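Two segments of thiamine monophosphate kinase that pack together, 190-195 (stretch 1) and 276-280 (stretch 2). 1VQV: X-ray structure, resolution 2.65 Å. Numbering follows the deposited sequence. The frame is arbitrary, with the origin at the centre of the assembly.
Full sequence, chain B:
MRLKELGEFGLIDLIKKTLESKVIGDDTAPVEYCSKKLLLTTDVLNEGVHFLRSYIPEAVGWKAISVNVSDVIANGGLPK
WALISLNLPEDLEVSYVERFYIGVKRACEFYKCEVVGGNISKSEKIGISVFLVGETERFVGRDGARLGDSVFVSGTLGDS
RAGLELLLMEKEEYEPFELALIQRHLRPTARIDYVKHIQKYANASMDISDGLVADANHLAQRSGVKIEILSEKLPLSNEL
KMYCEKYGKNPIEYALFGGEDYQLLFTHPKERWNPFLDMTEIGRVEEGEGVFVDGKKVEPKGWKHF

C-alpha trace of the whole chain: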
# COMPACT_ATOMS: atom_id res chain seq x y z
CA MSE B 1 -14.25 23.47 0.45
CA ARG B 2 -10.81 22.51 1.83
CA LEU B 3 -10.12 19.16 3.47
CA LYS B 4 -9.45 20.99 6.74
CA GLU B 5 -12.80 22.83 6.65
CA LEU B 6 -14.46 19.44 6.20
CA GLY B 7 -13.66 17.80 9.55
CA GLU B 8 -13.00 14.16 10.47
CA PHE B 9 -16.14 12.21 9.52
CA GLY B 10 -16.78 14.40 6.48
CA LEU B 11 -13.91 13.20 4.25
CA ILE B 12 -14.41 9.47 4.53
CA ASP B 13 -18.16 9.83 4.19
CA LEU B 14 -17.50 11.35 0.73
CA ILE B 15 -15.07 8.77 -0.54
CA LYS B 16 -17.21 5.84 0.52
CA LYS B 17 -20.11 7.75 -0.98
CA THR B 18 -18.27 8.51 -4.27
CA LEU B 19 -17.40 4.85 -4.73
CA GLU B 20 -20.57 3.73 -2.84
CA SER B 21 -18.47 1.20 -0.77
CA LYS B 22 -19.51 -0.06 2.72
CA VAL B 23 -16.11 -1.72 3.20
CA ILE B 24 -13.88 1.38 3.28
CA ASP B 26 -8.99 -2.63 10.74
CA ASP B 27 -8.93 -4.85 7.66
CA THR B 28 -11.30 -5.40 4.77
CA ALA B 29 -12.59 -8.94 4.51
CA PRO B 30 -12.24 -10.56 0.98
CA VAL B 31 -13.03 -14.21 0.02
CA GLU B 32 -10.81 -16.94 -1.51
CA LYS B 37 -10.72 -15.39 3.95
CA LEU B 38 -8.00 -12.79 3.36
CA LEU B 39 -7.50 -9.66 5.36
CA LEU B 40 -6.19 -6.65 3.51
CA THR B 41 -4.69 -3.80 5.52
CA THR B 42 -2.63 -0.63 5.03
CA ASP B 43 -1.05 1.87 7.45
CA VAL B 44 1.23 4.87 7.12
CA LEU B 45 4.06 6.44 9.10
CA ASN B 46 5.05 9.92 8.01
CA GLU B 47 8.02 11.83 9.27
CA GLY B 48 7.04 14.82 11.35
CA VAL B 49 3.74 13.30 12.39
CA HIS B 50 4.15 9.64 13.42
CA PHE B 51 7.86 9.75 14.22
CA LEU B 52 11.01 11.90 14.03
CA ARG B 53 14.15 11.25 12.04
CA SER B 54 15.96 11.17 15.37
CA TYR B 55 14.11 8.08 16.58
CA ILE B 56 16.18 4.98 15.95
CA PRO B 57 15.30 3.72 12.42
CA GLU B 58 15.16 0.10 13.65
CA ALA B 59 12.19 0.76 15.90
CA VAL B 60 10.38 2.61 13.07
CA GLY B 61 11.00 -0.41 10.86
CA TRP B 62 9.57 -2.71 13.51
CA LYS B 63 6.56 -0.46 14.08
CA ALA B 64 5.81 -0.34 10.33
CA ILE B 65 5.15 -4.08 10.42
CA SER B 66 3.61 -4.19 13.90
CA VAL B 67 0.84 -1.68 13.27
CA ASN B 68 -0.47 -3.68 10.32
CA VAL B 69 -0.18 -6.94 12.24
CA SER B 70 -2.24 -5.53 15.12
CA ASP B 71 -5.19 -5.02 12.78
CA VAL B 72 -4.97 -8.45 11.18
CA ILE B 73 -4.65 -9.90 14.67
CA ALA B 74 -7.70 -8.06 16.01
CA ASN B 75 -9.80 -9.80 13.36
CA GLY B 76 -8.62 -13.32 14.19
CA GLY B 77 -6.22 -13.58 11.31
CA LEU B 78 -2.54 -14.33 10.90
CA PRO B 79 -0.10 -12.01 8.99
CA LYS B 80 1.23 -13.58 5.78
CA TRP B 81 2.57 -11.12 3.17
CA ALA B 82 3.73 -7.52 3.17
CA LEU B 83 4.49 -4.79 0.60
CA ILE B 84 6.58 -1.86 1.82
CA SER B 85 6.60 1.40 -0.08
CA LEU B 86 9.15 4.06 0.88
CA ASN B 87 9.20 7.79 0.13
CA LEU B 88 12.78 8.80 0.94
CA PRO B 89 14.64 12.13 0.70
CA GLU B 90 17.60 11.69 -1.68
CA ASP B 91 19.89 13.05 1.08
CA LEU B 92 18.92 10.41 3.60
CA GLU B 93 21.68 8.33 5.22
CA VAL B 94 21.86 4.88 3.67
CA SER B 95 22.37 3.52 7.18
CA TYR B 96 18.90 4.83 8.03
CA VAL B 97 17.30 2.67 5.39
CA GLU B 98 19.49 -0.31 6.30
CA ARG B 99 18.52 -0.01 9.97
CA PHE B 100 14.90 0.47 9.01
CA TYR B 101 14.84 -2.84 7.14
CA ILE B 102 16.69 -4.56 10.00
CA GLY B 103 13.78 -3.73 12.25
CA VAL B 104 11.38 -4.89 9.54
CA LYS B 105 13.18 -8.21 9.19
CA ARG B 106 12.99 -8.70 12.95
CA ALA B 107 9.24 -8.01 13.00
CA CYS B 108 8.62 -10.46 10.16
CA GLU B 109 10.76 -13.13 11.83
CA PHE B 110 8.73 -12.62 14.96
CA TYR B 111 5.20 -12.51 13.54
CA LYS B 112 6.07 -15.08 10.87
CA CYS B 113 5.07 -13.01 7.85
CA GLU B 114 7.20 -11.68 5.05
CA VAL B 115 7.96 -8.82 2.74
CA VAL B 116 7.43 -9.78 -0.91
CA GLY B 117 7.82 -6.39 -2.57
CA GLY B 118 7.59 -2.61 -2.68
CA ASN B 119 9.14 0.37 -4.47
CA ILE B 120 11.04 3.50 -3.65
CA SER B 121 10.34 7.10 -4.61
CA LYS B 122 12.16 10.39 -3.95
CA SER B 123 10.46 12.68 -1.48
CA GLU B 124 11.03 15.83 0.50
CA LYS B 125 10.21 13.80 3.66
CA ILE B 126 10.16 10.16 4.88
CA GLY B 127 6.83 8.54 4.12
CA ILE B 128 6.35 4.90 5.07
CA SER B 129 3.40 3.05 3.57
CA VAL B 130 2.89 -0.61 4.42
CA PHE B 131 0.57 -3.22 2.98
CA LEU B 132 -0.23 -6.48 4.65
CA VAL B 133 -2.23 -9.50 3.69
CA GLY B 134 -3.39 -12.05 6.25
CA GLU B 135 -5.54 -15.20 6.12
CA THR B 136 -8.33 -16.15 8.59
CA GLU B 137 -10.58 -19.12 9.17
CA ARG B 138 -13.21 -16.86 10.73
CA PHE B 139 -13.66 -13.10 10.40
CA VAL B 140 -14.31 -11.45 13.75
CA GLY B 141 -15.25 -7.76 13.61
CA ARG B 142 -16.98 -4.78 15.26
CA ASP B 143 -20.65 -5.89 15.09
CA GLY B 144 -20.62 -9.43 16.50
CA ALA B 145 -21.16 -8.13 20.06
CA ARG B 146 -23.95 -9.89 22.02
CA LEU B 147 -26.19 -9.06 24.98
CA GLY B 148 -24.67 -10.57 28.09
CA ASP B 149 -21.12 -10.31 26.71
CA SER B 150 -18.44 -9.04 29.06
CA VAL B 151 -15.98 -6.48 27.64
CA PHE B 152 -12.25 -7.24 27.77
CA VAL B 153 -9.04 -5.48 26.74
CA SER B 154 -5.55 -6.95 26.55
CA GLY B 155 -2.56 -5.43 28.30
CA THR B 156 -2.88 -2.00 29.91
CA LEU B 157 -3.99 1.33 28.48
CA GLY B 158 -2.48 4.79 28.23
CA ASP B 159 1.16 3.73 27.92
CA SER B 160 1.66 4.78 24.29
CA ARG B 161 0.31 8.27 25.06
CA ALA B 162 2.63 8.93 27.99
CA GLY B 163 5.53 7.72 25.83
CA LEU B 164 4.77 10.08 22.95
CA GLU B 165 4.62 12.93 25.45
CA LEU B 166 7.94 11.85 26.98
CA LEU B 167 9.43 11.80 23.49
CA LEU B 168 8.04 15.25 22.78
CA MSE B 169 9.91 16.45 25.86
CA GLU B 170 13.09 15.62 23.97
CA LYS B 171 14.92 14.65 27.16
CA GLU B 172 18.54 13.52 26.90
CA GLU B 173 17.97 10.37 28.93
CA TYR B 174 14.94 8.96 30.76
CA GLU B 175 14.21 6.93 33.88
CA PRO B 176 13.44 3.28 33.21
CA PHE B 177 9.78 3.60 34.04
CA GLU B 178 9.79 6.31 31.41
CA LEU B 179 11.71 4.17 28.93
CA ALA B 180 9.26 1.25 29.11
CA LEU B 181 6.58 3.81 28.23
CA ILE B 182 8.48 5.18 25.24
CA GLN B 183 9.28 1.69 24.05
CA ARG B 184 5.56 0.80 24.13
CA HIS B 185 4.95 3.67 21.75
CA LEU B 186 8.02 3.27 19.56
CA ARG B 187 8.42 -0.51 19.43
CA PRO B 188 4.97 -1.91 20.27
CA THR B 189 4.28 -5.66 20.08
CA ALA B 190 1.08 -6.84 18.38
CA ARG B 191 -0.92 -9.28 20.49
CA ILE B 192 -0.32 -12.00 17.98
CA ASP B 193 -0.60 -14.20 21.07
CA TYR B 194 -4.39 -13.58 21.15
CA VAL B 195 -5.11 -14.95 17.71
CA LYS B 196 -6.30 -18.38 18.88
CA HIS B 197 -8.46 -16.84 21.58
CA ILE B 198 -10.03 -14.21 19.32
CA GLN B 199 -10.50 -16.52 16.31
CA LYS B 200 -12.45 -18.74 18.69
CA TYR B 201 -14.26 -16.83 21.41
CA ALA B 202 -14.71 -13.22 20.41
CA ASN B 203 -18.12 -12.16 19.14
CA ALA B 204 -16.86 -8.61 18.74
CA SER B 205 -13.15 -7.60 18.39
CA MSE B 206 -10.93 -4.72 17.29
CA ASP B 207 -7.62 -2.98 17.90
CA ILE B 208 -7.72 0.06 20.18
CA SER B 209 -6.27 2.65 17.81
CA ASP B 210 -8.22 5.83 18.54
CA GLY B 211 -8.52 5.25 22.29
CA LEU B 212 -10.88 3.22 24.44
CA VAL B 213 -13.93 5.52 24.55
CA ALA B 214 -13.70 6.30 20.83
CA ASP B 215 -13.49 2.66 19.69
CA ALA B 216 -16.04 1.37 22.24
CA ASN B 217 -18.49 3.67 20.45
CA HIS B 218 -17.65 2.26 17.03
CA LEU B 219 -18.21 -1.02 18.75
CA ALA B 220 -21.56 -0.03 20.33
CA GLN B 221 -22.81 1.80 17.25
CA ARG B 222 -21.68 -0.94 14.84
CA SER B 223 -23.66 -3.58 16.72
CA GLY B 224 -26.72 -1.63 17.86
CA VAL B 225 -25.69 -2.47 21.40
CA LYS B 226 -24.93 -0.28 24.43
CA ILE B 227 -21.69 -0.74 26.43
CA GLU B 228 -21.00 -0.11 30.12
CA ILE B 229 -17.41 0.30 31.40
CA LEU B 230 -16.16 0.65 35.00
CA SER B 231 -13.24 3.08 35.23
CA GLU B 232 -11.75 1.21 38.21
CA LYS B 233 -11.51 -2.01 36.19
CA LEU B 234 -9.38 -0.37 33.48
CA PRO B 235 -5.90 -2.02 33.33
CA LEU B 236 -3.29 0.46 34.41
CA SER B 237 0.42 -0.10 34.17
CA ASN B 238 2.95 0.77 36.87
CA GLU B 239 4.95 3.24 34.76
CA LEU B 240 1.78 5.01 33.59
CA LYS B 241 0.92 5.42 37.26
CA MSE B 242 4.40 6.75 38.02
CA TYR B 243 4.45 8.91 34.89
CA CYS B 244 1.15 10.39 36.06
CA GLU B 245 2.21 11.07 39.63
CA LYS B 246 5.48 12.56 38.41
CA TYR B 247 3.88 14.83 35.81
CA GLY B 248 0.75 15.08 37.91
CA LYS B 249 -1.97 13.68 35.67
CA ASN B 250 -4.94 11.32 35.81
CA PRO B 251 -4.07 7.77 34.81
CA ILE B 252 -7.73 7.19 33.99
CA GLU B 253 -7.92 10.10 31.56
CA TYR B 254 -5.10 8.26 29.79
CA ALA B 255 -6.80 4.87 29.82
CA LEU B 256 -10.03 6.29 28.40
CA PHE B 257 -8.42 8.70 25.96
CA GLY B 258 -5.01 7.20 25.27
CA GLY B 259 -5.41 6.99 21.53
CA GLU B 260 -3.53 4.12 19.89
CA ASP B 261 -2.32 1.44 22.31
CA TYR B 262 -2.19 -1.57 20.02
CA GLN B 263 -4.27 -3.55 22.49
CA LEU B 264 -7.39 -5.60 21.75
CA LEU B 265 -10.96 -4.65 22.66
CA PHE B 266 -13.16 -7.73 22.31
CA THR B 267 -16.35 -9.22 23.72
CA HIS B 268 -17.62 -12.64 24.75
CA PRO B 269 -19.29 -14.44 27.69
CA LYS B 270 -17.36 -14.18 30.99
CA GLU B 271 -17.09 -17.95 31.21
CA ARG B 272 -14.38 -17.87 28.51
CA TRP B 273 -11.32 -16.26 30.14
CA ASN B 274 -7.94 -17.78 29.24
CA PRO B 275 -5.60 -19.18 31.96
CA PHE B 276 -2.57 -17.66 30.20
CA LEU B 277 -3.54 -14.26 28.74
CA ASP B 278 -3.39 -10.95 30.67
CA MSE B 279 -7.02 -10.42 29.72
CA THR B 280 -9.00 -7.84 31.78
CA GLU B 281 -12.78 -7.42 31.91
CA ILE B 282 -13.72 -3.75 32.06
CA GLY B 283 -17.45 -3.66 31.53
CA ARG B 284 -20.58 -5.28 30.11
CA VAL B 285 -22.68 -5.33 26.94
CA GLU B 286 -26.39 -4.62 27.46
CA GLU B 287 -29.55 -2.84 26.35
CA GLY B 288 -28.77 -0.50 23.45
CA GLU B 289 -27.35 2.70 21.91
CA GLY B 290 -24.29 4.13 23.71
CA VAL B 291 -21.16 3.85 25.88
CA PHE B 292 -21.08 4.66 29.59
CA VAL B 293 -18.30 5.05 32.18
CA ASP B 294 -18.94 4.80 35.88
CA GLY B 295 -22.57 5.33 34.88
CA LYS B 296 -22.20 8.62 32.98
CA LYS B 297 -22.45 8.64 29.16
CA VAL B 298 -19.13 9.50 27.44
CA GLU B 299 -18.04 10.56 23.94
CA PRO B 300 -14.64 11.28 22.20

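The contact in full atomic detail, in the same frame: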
# COMPACT_ATOMS: atom_id res chain seq x y z
N ALA B 190 2.45 -6.47 18.67
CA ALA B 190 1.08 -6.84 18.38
C ALA B 190 0.77 -8.07 19.22
O ALA B 190 1.64 -8.92 19.44
CB ALA B 190 0.91 -7.14 16.91
N ARG B 191 -0.48 -8.16 19.67
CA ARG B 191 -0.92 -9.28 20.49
C ARG B 191 -1.17 -10.50 19.65
O ARG B 191 -2.23 -11.11 19.73
CB ARG B 191 -2.18 -8.88 21.23
CG ARG B 191 -1.96 -7.65 22.07
CD ARG B 191 -0.65 -7.77 22.81
NE ARG B 191 -0.86 -7.68 24.25
CZ ARG B 191 -0.76 -8.69 25.09
NH1 ARG B 191 -0.45 -9.91 24.65
NH2 ARG B 191 -1.00 -8.50 26.37
N ILE B 192 -0.18 -10.86 18.85
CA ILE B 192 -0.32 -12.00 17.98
C ILE B 192 -0.56 -13.25 18.79
O ILE B 192 -0.91 -14.30 18.24
CB ILE B 192 0.91 -12.17 17.06
CG1 ILE B 192 0.60 -13.28 16.05
CG2 ILE B 192 2.16 -12.44 17.90
CD1 ILE B 192 1.61 -13.43 14.96
N ASP B 193 -0.39 -13.11 20.10
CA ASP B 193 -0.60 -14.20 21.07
C ASP B 193 -2.08 -14.36 21.47
O ASP B 193 -2.42 -15.20 22.29
CB ASP B 193 0.27 -13.96 22.31
CG ASP B 193 -0.10 -12.68 23.07
OD1 ASP B 193 -0.46 -11.66 22.45
OD2 ASP B 193 -0.01 -12.68 24.30
N TYR B 194 -2.95 -13.55 20.88
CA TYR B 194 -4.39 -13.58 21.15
C TYR B 194 -5.15 -14.11 19.94
O TYR B 194 -6.38 -14.16 19.95
CB TYR B 194 -4.91 -12.17 21.41
CG TYR B 194 -4.87 -11.72 22.84
CD1 TYR B 194 -3.66 -11.45 23.47
CD2 TYR B 194 -6.05 -11.55 23.56
CE1 TYR B 194 -3.63 -11.03 24.78
CE2 TYR B 194 -6.03 -11.12 24.87
CZ TYR B 194 -4.82 -10.86 25.48
OH TYR B 194 -4.82 -10.44 26.78
N VAL B 195 -4.43 -14.49 18.90
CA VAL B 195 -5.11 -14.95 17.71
C VAL B 195 -6.03 -16.12 17.99
O VAL B 195 -7.22 -16.03 17.73
CB VAL B 195 -4.11 -15.27 16.56
CG1 VAL B 195 -4.68 -16.31 15.60
CG2 VAL B 195 -3.82 -13.99 15.78
N PHE B 276 -3.90 -18.16 30.54
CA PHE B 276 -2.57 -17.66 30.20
C PHE B 276 -2.47 -16.22 29.71
O PHE B 276 -1.39 -15.65 29.76
CB PHE B 276 -1.93 -18.56 29.14
CG PHE B 276 -1.83 -20.00 29.54
CD1 PHE B 276 -2.51 -20.98 28.82
CD2 PHE B 276 -1.04 -20.38 30.62
CE1 PHE B 276 -2.41 -22.31 29.17
CE2 PHE B 276 -0.93 -21.72 30.97
CZ PHE B 276 -1.62 -22.69 30.24
N LEU B 277 -3.56 -15.63 29.25
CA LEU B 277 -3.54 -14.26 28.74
C LEU B 277 -3.92 -13.20 29.77
O LEU B 277 -4.87 -13.38 30.53
CB LEU B 277 -4.47 -14.14 27.53
CG LEU B 277 -4.23 -15.13 26.39
CD1 LEU B 277 -5.29 -14.94 25.31
CD2 LEU B 277 -2.84 -14.91 25.82
N ASP B 278 -3.18 -12.08 29.75
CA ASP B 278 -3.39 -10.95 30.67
C ASP B 278 -4.65 -10.15 30.37
O ASP B 278 -4.70 -8.92 30.44
CB ASP B 278 -2.17 -10.01 30.67
CG ASP B 278 -1.94 -9.31 29.34
OD1 ASP B 278 -0.79 -8.94 29.07
OD2 ASP B 278 -2.89 -9.09 28.56
N MSE B 279 -5.68 -10.90 30.04
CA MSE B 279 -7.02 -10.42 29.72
C MSE B 279 -7.64 -9.69 30.93
O MSE B 279 -7.45 -10.10 32.07
CB MSE B 279 -7.84 -11.65 29.35
CG MSE B 279 -9.10 -11.44 28.61
SE MSE B 279 -9.75 -13.22 28.26
CE MSE B 279 -8.12 -14.09 27.62
N THR B 280 -8.37 -8.60 30.69
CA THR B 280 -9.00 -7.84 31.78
C THR B 280 -10.42 -7.38 31.41
O THR B 280 -10.61 -6.64 30.44
CB THR B 280 -8.20 -6.58 32.13
OG1 THR B 280 -6.86 -6.95 32.48
CG2 THR B 280 -8.84 -5.85 33.30

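Neither stretch runs as an extended partner to the other. Residues 190-195 follow a turning path, tightened from within by a backbone hydrogen bond from Tyr194 N to Arg191 O (2.8 Å). Residues 276-279 are loop, passing into strand at Thr280, with Met279 N bonded to Leu277 O at 2.7 Å. The nearest pair of CA atoms is Tyr194 CA and Leu277 CA, 7.7 Å apart. No backbone-to-backbone hydrogen bond spans this gap, so the contact, which buries 255 Å² in total, is made chiefly by side chains. Tyr194, a buried residue, and Leu277 have the largest areas covered by the other stretch, 77 and 70 Å², so these two residues account for most of the buried surface, while Asp278 stays exposed, where a charged group is readily solvated.

The polar part of the contact centres on Asp278, whose carboxylate receives two partners from the other stretch. Arg191 NH2 lies 2.7 Å from Asp278 OD1 in a salt bridge. The aspartate oxygen sits at the edge of the guanidinium, near its plane, but the N-H...O angle of 122° makes the hydrogen-bond component weak; charge attraction is the better description of this link. The second carboxylate oxygen, Asp278 OD2, accepts a hydrogen bond from Tyr194 OH at 3.0 Å and also has a partner elsewhere in the structure. Asp278 has its CA-to-CB bond sideways to the other stretch, yet its p rotamer carries the carboxylate within reach of both donors.

The Arg191 guanidinium is shared between two carboxylates. Arg191 NH1 donates to Asp193 OD1 at 2.8 Å, a salt bridge within the first stretch, so the two terminal nitrogens of one guanidinium each meet a different aspartate. The long arginine side chain, with chi1 and chi2 both m, spans the distance from its own backbone to Asp278, while the short side chain of Asp193 needs only to reach its near neighbour.

Leu277 supplies the apolar part. Its CA-to-CB bond points toward the first stretch, and Leu277 CD1 lies over one face of the Tyr194 ring, 3.9 Å from the centroid and only 9° off the ring normal, a well-centred CH-pi contact. The other methyl, Leu277 CD2, approaches Asp193 O at 3.6 Å, a van der Waals contact. Leu277 CB also packs against Tyr194 CZ at 3.9 Å.

Tyrosine suits this junction because it serves both parts: the flat ring offers its face to the leucine methyl, and the hydroxyl extends beyond it to the Asp278 carboxylate. The hydroxyl also lies near the selenomethionine Met279, with Tyr194 OH 3.4 Å from Met279 N, but the angle is too poor for a hydrogen bond.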